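Local coordinates for protein mini spindles (Drosophila melanogaster, PDB 5VJC) that probably binds tubulin through TOG domains of HEAT-repeat type and thereby promotes microtubule dynamics and mitotic spindle formation, at residues H67-L78 against V107-V118; S5-A13 against T48-I56. All blocks are in the same frame, centred on the assembly; numbering follows the deposited sequence.

From the N terminus, interaction 2 comes first: the irregular segment 5-13 returns to the turn between helices 36-48 and 53-59, closing a loop that holds helices 13-22 and 36-48. Only after it closes does interaction 1 open, joining helix 64-77 to helix 105-124 across helices 82-87 and 89-99. Neither loop encloses or crosses the other, a worked example of contacts made in series at the N-terminal end of this TOG domain. Their centres lie about 17 Å apart, yet they touch: Leu7 packs on Gln73 and Asp77, and Leu55 on Gln73 and Val70, all three on helix 64-77.

Interaction 1: H67-L78 against V107-V118; sequences HLKVIEQLSEDL and VLIKGLEYLVQV
Tyr114 leaves its helix with CG anti to the backbone N (chi1 171°), which sends the ring across to the turn of Leu74 and Ser75, while Ile71, its CG1 anti to the carbonyl carbon, reaches back with two separate branches. CD1 of Ile71 lies 3.8 Å from CA of Gly111, resting on bare backbone. Its CG2 rests on the carbonyl oxygen of Lys110 and on CB of Tyr114. Together Val107, Lys110, Gly111 and Tyr114 form the hole for this knob, a knobs-into-holes fit between nearly parallel helices whose axes approach to 9.6 Å and cross at 17°.

One turn earlier, CD2 of Leu68 touches CA of Val107 at 3.7 Å and continues onto CG of Lys110. The far end of the Tyr114 ring meets CB of Leu74, 3.6 Å from CZ, and its hydroxyl shares a water with the carbonyl oxygen of Leu74. A phenylalanine here would lack the hydroxyl and would probably leave that water without its link to helix 105-124. At the more exposed flank, OG of Ser75 donates to OE1 of Gln117 over 2.6 Å, meeting a lone pair in the carbonyl plane at a C=O...donor angle of 109°. Leu78 closes this end, its CD2 lying 3.6 Å from CB of Gln117 and also reaching Val118, whose CG2 sits above one face of the tyrosine ring, offset toward its rim.

The pair belongs to the stacked helices of the HEAT-repeat array. Helix 89-99 backs it through Trp95, against Ile71, and Ile92, against Tyr114; helix 53-59 packs on Val70, and helix 150-166 takes the far side of helix 105-124 at Leu112 and Leu115.

Interaction 2: S5-A13 against T48-I56; sequences SPLLCANSA and TANVNKALI
The carbonyl oxygen of Ala49 gathers two donors: ND2 of Asn11, in a weak bond of 3.0 Å bent to 133° at the hydrogen, and a water that accepts from the backbone N of Cys9 in turn. Asn11 is itself braced by an Asx turn, its OD1 accepting from the N of Ala13, and the two bonds together are likely to limit how far the amide can turn.

Asn52 grips the other end of the contact. Its backbone N donates to the oxygen of Leu7 over 3.0 Å, nearly straight at 162°. With CG anti to the backbone N (chi1 -178°), the side-chain amide faces two ways: ND2 donates to the oxygen of Ser5 at 3.1 Å, whereas OD1 caps helix 53-59 by accepting from N of Leu55 and, weakly, from N of Ala54. One N-cap residue thus both caps a helix and holds the first modelled residues, of which Ser5 is poorly ordered. Between these polar ends, Leu8 and Val51 lie side by side, CD2 to CG2 at 3.9 Å, and CB of Leu7 meets CD2 of Leu55 at 4.2 Å.

The turn itself follows helix 36-48, which ends in a Schellman motif at Asn50. Helix 64-77 packs on Leu7, Leu8 and Leu55; helix 82-87 covers Leu8 through Ala84 and Leu85, and Asn88, just beyond it, donates to the oxygen of Cys9.

Interaction 1: H67-L78 against V107-V118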
loop_
_atom_site.group_PDB
_atom_site.type_symbol
_atom_site.label_atom_id
_atom_site.label_comp_id
_atom_site.label_asym_id
_atom_site.label_seq_id
_atom_site.Cartn_x
_atom_site.Cartn_y
_atom_site.Cartn_z
ATOM N N HIS A 67 13.962 -15.861 -0.278
ATOM C CA HIS A 67 13.172 -14.698 -0.681
ATOM C C HIS A 67 14.060 -13.536 -1.102
ATOM O O HIS A 67 13.746 -12.815 -2.068
ATOM C CB HIS A 67 12.257 -14.265 0.456
ATOM C CG HIS A 67 11.405 -15.369 0.986
ATOM N ND1 HIS A 67 10.815 -15.318 2.230
ATOM C CD2 HIS A 67 11.064 -16.564 0.453
ATOM C CE1 HIS A 67 10.134 -16.430 2.432
ATOM N NE2 HIS A 67 10.265 -17.200 1.366
ATOM N N LEU A 68 15.174 -13.340 -0.391
ATOM C CA LEU A 68 16.097 -12.282 -0.780
ATOM C C LEU A 68 16.679 -12.610 -2.141
ATOM O O LEU A 68 16.821 -11.735 -2.984
ATOM C CB LEU A 68 17.225 -12.080 0.251
ATOM C CG LEU A 68 16.862 -11.461 1.612
ATOM C CD1 LEU A 68 18.049 -11.527 2.561
ATOM C CD2 LEU A 68 16.401 -10.024 1.476
ATOM N N LYS A 69 17.036 -13.874 -2.338
ATOM C CA LYS A 69 17.522 -14.339 -3.636
ATOM C C LYS A 69 16.519 -14.079 -4.755
ATOM O O LYS A 69 16.872 -13.540 -5.808
ATOM C CB LYS A 69 17.842 -15.842 -3.581
ATOM C CG LYS A 69 18.323 -16.411 -4.911
ATOM C CD LYS A 69 18.724 -17.874 -4.691
ATOM C CE LYS A 69 19.463 -18.448 -5.880
ATOM N NZ LYS A 69 19.942 -19.822 -5.568
ATOM N N VAL A 70 15.267 -14.469 -4.527
ATOM C CA VAL A 70 14.214 -14.216 -5.513
ATOM C C VAL A 70 14.139 -12.738 -5.890
ATOM O O VAL A 70 14.113 -12.379 -7.074
ATOM C CB VAL A 70 12.838 -14.685 -4.994
ATOM C CG1 VAL A 70 11.713 -14.146 -5.883
ATOM C CG2 VAL A 70 12.780 -16.213 -4.945
ATOM N N ILE A 71 14.135 -11.863 -4.885
ATOM C CA ILE A 71 14.069 -10.422 -5.158
ATOM C C ILE A 71 15.290 -9.931 -5.942
ATOM O O ILE A 71 15.159 -9.165 -6.894
ATOM C CB ILE A 71 13.939 -9.616 -3.856
ATOM C CG1 ILE A 71 12.554 -9.856 -3.243
ATOM C CG2 ILE A 71 14.161 -8.124 -4.147
ATOM C CD1 ILE A 71 12.486 -9.646 -1.749
ATOM N N GLU A 72 16.479 -10.383 -5.545
ATOM C CA GLU A 72 17.682 -10.057 -6.303
ATOM C C GLU A 72 17.595 -10.530 -7.772
ATOM O O GLU A 72 17.970 -9.815 -8.689
ATOM C CB GLU A 72 18.902 -10.675 -5.635
ATOM C CG GLU A 72 20.203 -10.311 -6.313
ATOM C CD GLU A 72 21.398 -10.911 -5.595
ATOM O OE1 GLU A 72 21.518 -12.163 -5.562
ATOM O OE2 GLU A 72 22.208 -10.131 -5.051
ATOM N N GLN A 73 17.097 -11.739 -7.987
ATOM C CA GLN A 73 16.975 -12.241 -9.354
ATOM C C GLN A 73 15.969 -11.404 -10.148
ATOM O O GLN A 73 16.236 -10.998 -11.275
ATOM C CB GLN A 73 16.587 -13.712 -9.342
ATOM C CG GLN A 73 17.749 -14.618 -8.988
ATOM C CD GLN A 73 17.315 -16.018 -8.644
ATOM O OE1 GLN A 73 16.174 -16.245 -8.254
ATOM N NE2 GLN A 73 18.229 -16.971 -8.778
ATOM N N LEU A 74 14.821 -11.108 -9.549
ATOM C CA LEU A 74 13.824 -10.299 -10.246
ATOM C C LEU A 74 14.361 -8.904 -10.531
ATOM O O LEU A 74 14.105 -8.331 -11.597
ATOM C CB LEU A 74 12.535 -10.219 -9.426
ATOM C CG LEU A 74 11.745 -11.511 -9.250
ATOM C CD1 LEU A 74 10.695 -11.359 -8.145
ATOM C CD2 LEU A 74 11.100 -11.891 -10.580
ATOM N N SER A 75 15.103 -8.346 -9.573
ATOM C CA SER A 75 15.666 -7.012 -9.757
ATOM C C SER A 75 16.625 -6.965 -10.948
ATOM O O SER A 75 16.595 -6.025 -11.739
ATOM C CB SER A 75 16.395 -6.544 -8.481
ATOM O OG SER A 75 16.912 -5.234 -8.670
ATOM N N GLU A 76 17.473 -7.982 -11.074
ATOM C CA GLU A 76 18.406 -8.043 -12.201
ATOM C C GLU A 76 17.661 -8.284 -13.518
ATOM O O GLU A 76 18.004 -7.703 -14.546
ATOM C CB GLU A 76 19.452 -9.131 -11.975
ATOM C CG GLU A 76 20.821 -8.589 -11.609
ATOM C CD GLU A 76 21.457 -9.330 -10.449
ATOM O OE1 GLU A 76 20.982 -10.436 -10.106
ATOM O OE2 GLU A 76 22.433 -8.799 -9.872
ATOM N N ASP A 77 16.617 -9.108 -13.467
ATOM C CA ASP A 77 15.873 -9.498 -14.674
ATOM C C ASP A 77 15.045 -8.355 -15.243
ATOM O O ASP A 77 14.610 -8.408 -16.398
ATOM C CB ASP A 77 14.954 -10.691 -14.373
ATOM C CG ASP A 77 14.311 -11.266 -15.625
ATOM O OD1 ASP A 77 15.042 -11.532 -16.602
ATOM O OD2 ASP A 77 13.069 -11.420 -15.644
ATOM N N LEU A 78 14.832 -7.317 -14.443
ATOM C CA LEU A 78 13.849 -6.282 -14.783
ATOM C C LEU A 78 14.264 -5.399 -15.967
ATOM O O LEU A 78 13.423 -5.039 -16.787
ATOM C CB LEU A 78 13.552 -5.405 -13.556
ATOM C CG LEU A 78 12.584 -4.228 -13.750
ATOM C CD1 LEU A 78 11.262 -4.642 -14.386
ATOM C CD2 LEU A 78 12.330 -3.533 -12.413
ATOM N N VAL A 107 14.123 -8.536 4.038
ATOM C CA VAL A 107 13.219 -8.882 2.936
ATOM C C VAL A 107 12.311 -7.689 2.625
ATOM O O VAL A 107 12.064 -7.365 1.457
ATOM C CB VAL A 107 12.371 -10.143 3.260
ATOM C CG1 VAL A 107 11.302 -10.347 2.205
ATOM C CG2 VAL A 107 13.261 -11.379 3.353
ATOM N N LEU A 108 11.851 -6.999 3.665
ATOM C CA LEU A 108 11.004 -5.838 3.440
ATOM C C LEU A 108 11.767 -4.730 2.702
ATOM O O LEU A 108 11.271 -4.187 1.713
ATOM C CB LEU A 108 10.423 -5.333 4.759
ATOM C CG LEU A 108 9.538 -6.317 5.527
ATOM C CD1 LEU A 108 9.165 -5.749 6.902
ATOM C CD2 LEU A 108 8.290 -6.638 4.746
ATOM N N ILE A 109 12.987 -4.419 3.136
ATOM C CA ILE A 109 13.736 -3.315 2.526
ATOM C C ILE A 109 14.123 -3.597 1.072
ATOM O O ILE A 109 14.012 -2.735 0.202
ATOM C CB ILE A 109 15.017 -2.974 3.338
ATOM C CG1 ILE A 109 14.643 -2.241 4.638
ATOM C CG2 ILE A 109 15.958 -2.090 2.507
ATOM C CD1 ILE A 109 15.665 -2.381 5.773
ATOM N N LYS A 110 14.611 -4.794 0.822
ATOM C CA LYS A 110 14.975 -5.171 -0.536
ATOM C C LYS A 110 13.727 -5.345 -1.433
ATOM O O LYS A 110 13.756 -4.941 -2.586
ATOM C CB LYS A 110 15.818 -6.448 -0.522
ATOM C CG LYS A 110 17.150 -6.303 0.241
ATOM C CD LYS A 110 17.987 -5.146 -0.322
ATOM C CE LYS A 110 18.758 -5.576 -1.564
ATOM N NZ LYS A 110 19.568 -4.443 -2.108
ATOM N N GLY A 111 12.644 -5.921 -0.907
ATOM C CA GLY A 111 11.393 -6.010 -1.676
ATOM C C GLY A 111 10.842 -4.627 -2.030
ATOM O O GLY A 111 10.388 -4.378 -3.153
ATOM N N LEU A 112 10.892 -3.711 -1.070
ATOM C CA LEU A 112 10.448 -2.340 -1.337
ATOM C C LEU A 112 11.338 -1.640 -2.366
ATOM O O LEU A 112 10.827 -0.967 -3.222
ATOM C CB LEU A 112 10.374 -1.534 -0.034
ATOM C CG LEU A 112 9.190 -1.975 0.834
ATOM C CD1 LEU A 112 9.341 -1.516 2.296
ATOM C CD2 LEU A 112 7.876 -1.486 0.233
ATOM N N GLU A 113 12.658 -1.805 -2.289
ATOM C CA GLU A 113 13.548 -1.253 -3.322
ATOM C C GLU A 113 13.208 -1.766 -4.716
ATOM O O GLU A 113 13.201 -1.012 -5.672
ATOM C CB GLU A 113 15.011 -1.614 -3.068
ATOM C CG GLU A 113 15.816 -0.679 -2.215
ATOM C CD GLU A 113 17.264 -1.156 -2.106
ATOM O OE1 GLU A 113 17.744 -1.821 -3.058
ATOM O OE2 GLU A 113 17.910 -0.878 -1.072
ATOM N N TYR A 114 13.008 -3.076 -4.826
ATOM C CA TYR A 114 12.583 -3.687 -6.091
ATOM C C TYR A 114 11.303 -3.050 -6.591
ATOM O O TYR A 114 11.195 -2.648 -7.748
ATOM C CB TYR A 114 12.389 -5.197 -5.919
ATOM C CG TYR A 114 11.744 -5.895 -7.123
ATOM C CD1 TYR A 114 12.315 -5.817 -8.390
ATOM C CD2 TYR A 114 10.575 -6.638 -6.978
ATOM C CE1 TYR A 114 11.736 -6.460 -9.481
ATOM C CE2 TYR A 114 9.995 -7.290 -8.068
ATOM C CZ TYR A 114 10.576 -7.197 -9.308
ATOM O OH TYR A 114 9.978 -7.835 -10.386
ATOM N N LEU A 115 10.330 -2.937 -5.701
ATOM C CA LEU A 115 9.043 -2.344 -6.055
ATOM C C LEU A 115 9.178 -0.937 -6.613
ATOM O O LEU A 115 8.427 -0.556 -7.518
ATOM C CB LEU A 115 8.116 -2.326 -4.835
ATOM C CG LEU A 115 7.435 -3.672 -4.598
ATOM C CD1 LEU A 115 6.908 -3.721 -3.184
ATOM C CD2 LEU A 115 6.292 -3.868 -5.618
ATOM N N VAL A 116 10.113 -0.158 -6.056
ATOM C CA VAL A 116 10.386 1.161 -6.600
ATOM C C VAL A 116 10.841 1.034 -8.053
ATOM O O VAL A 116 10.373 1.794 -8.890
ATOM C CB VAL A 116 11.437 1.934 -5.762
ATOM C CG1 VAL A 116 11.867 3.216 -6.474
ATOM C CG2 VAL A 116 10.858 2.265 -4.390
ATOM N N GLN A 117 11.731 0.083 -8.356
ATOM C CA GLN A 117 12.179 -0.128 -9.749
ATOM C C GLN A 117 11.006 -0.561 -10.641
ATOM O O GLN A 117 10.874 -0.115 -11.784
ATOM C CB GLN A 117 13.282 -1.191 -9.855
ATOM C CG GLN A 117 14.513 -1.099 -8.940
ATOM C CD GLN A 117 15.310 -2.409 -9.000
ATOM O OE1 GLN A 117 15.440 -3.140 -8.000
ATOM N NE2 GLN A 117 15.803 -2.744 -10.203
ATOM N N VAL A 118 10.161 -1.440 -10.115
ATOM C CA VAL A 118 8.976 -1.901 -10.849
ATOM C C VAL A 118 8.024 -0.761 -11.188
ATOM O O VAL A 118 7.602 -0.622 -12.335
ATOM C CB VAL A 118 8.196 -2.963 -10.046
ATOM C CG1 VAL A 118 6.803 -3.197 -10.646
ATOM C CG2 VAL A 118 8.984 -4.268 -10.000
HETATM O O HOH W 1 11.448 -8.291 -12.403
#

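Interaction 2: S5-A13 against T48-I56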
loop_
_atom_site.group_PDB
_atom_site.type_symbol
_atom_site.label_atom_id
_atom_site.label_comp_id
_atom_site.label_asym_id
_atom_site.label_seq_id
_atom_site.Cartn_x
_atom_site.Cartn_y
_atom_site.Cartn_z
ATOM N N SER A 5 15.365 -21.048 -19.699
ATOM C CA SER A 5 14.030 -20.819 -19.159
ATOM C C SER A 5 13.972 -19.468 -18.448
ATOM O O SER A 5 14.457 -19.346 -17.325
ATOM C CB SER A 5 13.640 -21.951 -18.199
ATOM O OG SER A 5 12.319 -21.782 -17.706
ATOM N N PRO A 6 13.377 -18.447 -19.099
ATOM C CA PRO A 6 13.368 -17.106 -18.491
ATOM C C PRO A 6 12.614 -17.121 -17.169
ATOM O O PRO A 6 11.753 -17.982 -16.993
ATOM C CB PRO A 6 12.652 -16.244 -19.536
ATOM C CG PRO A 6 11.768 -17.210 -20.267
ATOM C CD PRO A 6 12.539 -18.511 -20.310
ATOM N N LEU A 7 12.947 -16.212 -16.256
ATOM C CA LEU A 7 12.289 -16.168 -14.951
ATOM C C LEU A 7 10.780 -16.020 -15.115
ATOM O O LEU A 7 9.987 -16.736 -14.495
ATOM C CB LEU A 7 12.834 -15.012 -14.102
ATOM C CG LEU A 7 14.297 -15.082 -13.667
ATOM C CD1 LEU A 7 14.604 -13.945 -12.707
ATOM C CD2 LEU A 7 14.620 -16.426 -13.024
ATOM N N LEU A 8 10.397 -15.078 -15.962
ATOM C CA LEU A 8 9.000 -14.771 -16.183
ATOM C C LEU A 8 8.706 -14.874 -17.669
ATOM O O LEU A 8 9.536 -14.500 -18.499
ATOM C CB LEU A 8 8.661 -13.371 -15.666
ATOM C CG LEU A 8 8.856 -13.151 -14.170
ATOM C CD1 LEU A 8 8.553 -11.708 -13.827
ATOM C CD2 LEU A 8 7.966 -14.094 -13.365
ATOM N N CYS A 9 7.527 -15.376 -18.004
ATOM C CA CYS A 9 7.186 -15.560 -19.406
ATOM C C CYS A 9 6.212 -14.469 -19.861
ATOM O O CYS A 9 5.174 -14.251 -19.230
ATOM C CB CYS A 9 6.610 -16.966 -19.618
ATOM S SG CYS A 9 5.990 -17.305 -21.295
ATOM N N ALA A 10 6.566 -13.752 -20.927
ATOM C CA ALA A 10 5.629 -12.813 -21.525
ATOM C C ALA A 10 4.520 -13.606 -22.188
ATOM O O ALA A 10 4.735 -14.286 -23.193
ATOM C CB ALA A 10 6.315 -11.897 -22.534
ATOM N N ASN A 11 3.339 -13.547 -21.596
ATOM C CA ASN A 11 2.179 -14.218 -22.139
ATOM C C ASN A 11 0.973 -13.401 -21.746
ATOM O O ASN A 11 1.122 -12.342 -21.119
ATOM C CB ASN A 11 2.091 -15.665 -21.639
ATOM C CG ASN A 11 2.052 -15.760 -20.123
ATOM O OD1 ASN A 11 1.412 -14.947 -19.457
ATOM N ND2 ASN A 11 2.742 -16.761 -19.568
ATOM N N SER A 12 -0.215 -13.875 -22.106
ATOM C CA SER A 12 -1.439 -13.140 -21.808
ATOM C C SER A 12 -2.254 -13.839 -20.730
ATOM O O SER A 12 -3.469 -13.664 -20.648
ATOM C CB SER A 12 -2.281 -12.979 -23.076
ATOM O OG SER A 12 -2.724 -14.250 -23.515
ATOM N N ALA A 13 -1.589 -14.643 -19.904
ATOM C CA ALA A 13 -2.287 -15.420 -18.888
ATOM C C ALA A 13 -2.960 -14.541 -17.816
ATOM O O ALA A 13 -3.873 -14.991 -17.115
ATOM C CB ALA A 13 -1.330 -16.406 -18.240
ATOM N N THR A 48 0.800 -22.373 -13.767
ATOM C CA THR A 48 0.028 -22.159 -14.996
ATOM C C THR A 48 0.607 -21.069 -15.896
ATOM O O THR A 48 0.546 -21.169 -17.128
ATOM C CB THR A 48 -1.425 -21.819 -14.640
ATOM O OG1 THR A 48 -1.991 -22.912 -13.900
ATOM C CG2 THR A 48 -2.267 -21.534 -15.879
ATOM N N ALA A 49 1.197 -20.040 -15.290
ATOM C CA ALA A 49 1.766 -18.928 -16.053
ATOM C C ALA A 49 3.182 -19.198 -16.598
ATOM O O ALA A 49 3.776 -18.323 -17.207
ATOM C CB ALA A 49 1.772 -17.649 -15.187
ATOM N N ASN A 50 3.708 -20.410 -16.409
ATOM C CA ASN A 50 5.082 -20.727 -16.833
ATOM C C ASN A 50 6.156 -19.866 -16.160
ATOM O O ASN A 50 7.216 -19.597 -16.736
ATOM C CB ASN A 50 5.234 -20.608 -18.353
ATOM C CG ASN A 50 4.449 -21.676 -19.104
ATOM O OD1 ASN A 50 4.360 -22.827 -18.668
ATOM N ND2 ASN A 50 3.864 -21.292 -20.224
ATOM N N VAL A 51 5.887 -19.420 -14.944
ATOM C CA VAL A 51 6.962 -18.834 -14.142
ATOM C C VAL A 51 8.022 -19.930 -13.940
ATOM O O VAL A 51 7.672 -21.075 -13.664
ATOM C CB VAL A 51 6.442 -18.308 -12.790
ATOM C CG1 VAL A 51 7.595 -17.940 -11.869
ATOM C CG2 VAL A 51 5.524 -17.098 -13.036
ATOM N N ASN A 52 9.293 -19.585 -14.136
ATOM C CA ASN A 52 10.404 -20.509 -13.899
ATOM C C ASN A 52 10.168 -21.370 -12.663
ATOM O O ASN A 52 9.883 -20.849 -11.590
ATOM C CB ASN A 52 11.711 -19.725 -13.749
ATOM C CG ASN A 52 12.918 -20.632 -13.558
ATOM O OD1 ASN A 52 13.095 -21.237 -12.499
ATOM N ND2 ASN A 52 13.759 -20.717 -14.580
ATOM N N LYS A 53 10.263 -22.690 -12.804
ATOM C CA LYS A 53 9.882 -23.546 -11.686
ATOM C C LYS A 53 10.890 -23.533 -10.535
ATOM O O LYS A 53 10.512 -23.791 -9.391
ATOM C CB LYS A 53 9.633 -24.975 -12.173
ATOM C CG LYS A 53 8.252 -25.125 -12.845
ATOM C CD LYS A 53 8.340 -25.762 -14.216
ATOM C CE LYS A 53 7.009 -25.636 -14.975
ATOM N NZ LYS A 53 5.935 -26.280 -14.173
ATOM N N ALA A 54 12.153 -23.220 -10.810
ATOM C CA ALA A 54 13.104 -23.080 -9.702
ATOM C C ALA A 54 12.771 -21.817 -8.888
ATOM O O ALA A 54 12.870 -21.812 -7.657
ATOM C CB ALA A 54 14.538 -23.028 -10.217
ATOM N N LEU A 55 12.361 -20.765 -9.591
ATOM C CA LEU A 55 11.992 -19.508 -8.950
ATOM C C LEU A 55 10.796 -19.735 -8.041
ATOM O O LEU A 55 10.804 -19.324 -6.880
ATOM C CB LEU A 55 11.675 -18.449 -9.988
ATOM C CG LEU A 55 11.511 -17.021 -9.475
ATOM C CD1 LEU A 55 12.867 -16.463 -9.008
ATOM C CD2 LEU A 55 10.891 -16.150 -10.549
ATOM N N ILE A 56 9.773 -20.406 -8.572
ATOM C CA ILE A 56 8.613 -20.806 -7.775
ATOM C C ILE A 56 9.039 -21.545 -6.503
ATOM O O ILE A 56 8.550 -21.244 -5.407
ATOM C CB ILE A 56 7.642 -21.705 -8.590
ATOM C CG1 ILE A 56 6.982 -20.910 -9.722
ATOM C CG2 ILE A 56 6.573 -22.312 -7.683
ATOM C CD1 ILE A 56 6.055 -21.757 -10.618
HETATM O O HOH W 2 5.679 -16.233 -16.230
#